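Local coordinates for peptidoglycan glycosyltransferase (Atopobium parvulum, PDB 4OVD), which belongs to the penicillin-binding protein family, pairing a penicillin-binding protein dimerisation domain with a transpeptidase domain, at residues Tyr291-Gly294 against Ser295-Val299. Numbering follows the deposited sequence.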
loop_
_atom_site.group_PDB
_atom_site.type_symbol
_atom_site.label_atom_id
_atom_site.label_comp_id
_atom_site.label_asym_id
_atom_site.label_seq_id
_atom_site.Cartn_x
_atom_site.Cartn_y
_atom_site.Cartn_z
ATOM N N TYR A 291 5.646 -7.527 6.427
ATOM C CA TYR A 291 4.901 -8.756 6.471
ATOM C C TYR A 291 5.393 -9.631 5.351
ATOM O O TYR A 291 5.993 -9.120 4.395
ATOM C CB TYR A 291 3.417 -8.447 6.140
ATOM C CG TYR A 291 2.787 -7.534 7.144
ATOM C CD1 TYR A 291 2.270 -8.027 8.349
ATOM C CD2 TYR A 291 2.712 -6.186 6.913
ATOM C CE1 TYR A 291 1.748 -7.183 9.300
ATOM C CE2 TYR A 291 2.174 -5.317 7.867
ATOM C CZ TYR A 291 1.673 -5.825 9.042
ATOM O OH TYR A 291 1.177 -4.942 9.977
ATOM N N GLU A 292 5.123 -10.930 5.450
ATOM C CA GLU A 292 5.378 -11.859 4.325
ATOM C C GLU A 292 4.121 -11.618 3.491
ATOM O O GLU A 292 3.024 -11.817 3.978
ATOM C CB GLU A 292 5.491 -13.283 4.814
ATOM C CG GLU A 292 5.913 -14.188 3.743
ATOM C CD GLU A 292 6.149 -15.578 4.239
ATOM O OE1 GLU A 292 5.164 -16.294 4.506
ATOM O OE2 GLU A 292 7.316 -15.966 4.218
ATOM N N PRO A 293 4.291 -11.096 2.258
ATOM C CA PRO A 293 3.170 -10.665 1.462
ATOM C C PRO A 293 2.268 -11.768 1.035
ATOM O O PRO A 293 1.065 -11.546 0.975
ATOM C CB PRO A 293 3.829 -9.949 0.270
ATOM C CG PRO A 293 5.177 -10.529 0.175
ATOM C CD PRO A 293 5.578 -10.810 1.589
ATOM N N GLY A 294 2.786 -12.960 0.776
ATOM C CA GLY A 294 1.843 -13.972 0.378
ATOM C C GLY A 294 1.298 -13.779 -1.041
ATOM O O GLY A 294 1.882 -13.070 -1.881
ATOM N N SER A 295 0.116 -14.318 -1.258
ATOM C CA SER A 295 -0.452 -14.437 -2.593
ATOM C C SER A 295 -0.723 -13.184 -3.379
ATOM O O SER A 295 -0.747 -13.219 -4.603
ATOM C CB SER A 295 -1.591 -15.484 -2.561
ATOM O OG SER A 295 -2.432 -15.210 -1.507
ATOM N N VAL A 296 -0.835 -12.040 -2.705
ATOM C CA VAL A 296 -1.015 -10.798 -3.438
ATOM C C VAL A 296 0.278 -10.535 -4.304
ATOM O O VAL A 296 0.284 -9.793 -5.329
ATOM C CB VAL A 296 -1.403 -9.758 -2.343
ATOM C CG1 VAL A 296 -0.198 -9.151 -1.665
ATOM C CG2 VAL A 296 -2.339 -8.725 -2.826
ATOM N N PHE A 297 1.372 -11.197 -3.975
ATOM C CA PHE A 297 2.600 -11.009 -4.707
ATOM C C PHE A 297 2.551 -11.717 -6.109
ATOM O O PHE A 297 3.396 -11.442 -6.973
ATOM C CB PHE A 297 3.719 -11.640 -3.922
ATOM C CG PHE A 297 5.086 -11.093 -4.238
ATOM C CD1 PHE A 297 5.433 -9.837 -3.779
ATOM C CD2 PHE A 297 5.996 -11.806 -5.040
ATOM C CE1 PHE A 297 6.682 -9.314 -4.064
ATOM C CE2 PHE A 297 7.194 -11.264 -5.362
ATOM C CZ PHE A 297 7.571 -10.038 -4.825
ATOM N N LYS A 298 1.594 -12.633 -6.327
ATOM C CA LYS A 298 1.594 -13.415 -7.558
ATOM C C LYS A 298 1.422 -12.570 -8.820
ATOM O O LYS A 298 1.732 -13.015 -9.885
ATOM C CB LYS A 298 0.551 -14.488 -7.505
ATOM C CG LYS A 298 0.811 -15.453 -6.386
ATOM C CD LYS A 298 -0.244 -16.517 -6.336
ATOM C CE LYS A 298 -0.080 -17.342 -5.072
ATOM N NZ LYS A 298 -1.079 -18.389 -4.980
ATOM N N VAL A 299 0.921 -11.363 -8.687
ATOM C CA VAL A 299 0.778 -10.437 -9.816
ATOM C C VAL A 299 2.170 -9.988 -10.302
ATOM O O VAL A 299 2.393 -9.759 -11.496
ATOM C CB VAL A 299 -0.069 -9.270 -9.332
ATOM C CG1 VAL A 299 0.051 -8.101 -10.288
ATOM C CG2 VAL A 299 -1.521 -9.752 -9.192
#
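Gly294 O takes the N-H of Phe297 in a turn of 3-10 type: Phe297 N lies 2.9 Å from Gly294 O, and the N-H...O angle is 162°. The next turn repeats the i to i+3 spacing, with Lys298 N 3.0 Å from Ser295 O, and leads into helix 298-307. Gly294 makes the bend with a positive phi of 73°, a value suited to a residue without a side chain.

One apolar contact accompanies the turn. With Phe297 CG anti to the backbone N (chi1 -157°), the Phe297 side chain lies alongside the Pro293 ring and extends in a common direction with it, Pro293 CG being 4.0 Å from Phe297 CD1. Separately, a methyl meets a carbonyl oxygen in van der Waals contact, Val296 CG1 resting 3.8 Å from Pro293 O.

The polar ends reach elsewhere. Ser295 OG is hydrogen-bonded to Thr493 N, and the Ser295 side chain lies about 3 Å from a bound calcium ion; Lys298 NZ hydrogen-bonds to Ser351 OG and Asn353 OD1.

Ser295 to Lys298 spell the SxxK signature of penicillin-binding proteins, and Ser351 to Asn353 the SxN one. The backbone bond from Lys298 N to Ser295 O is consistent with a fixed serine-lysine spacing, while their side-chain polar groups bond to other parts of the domain.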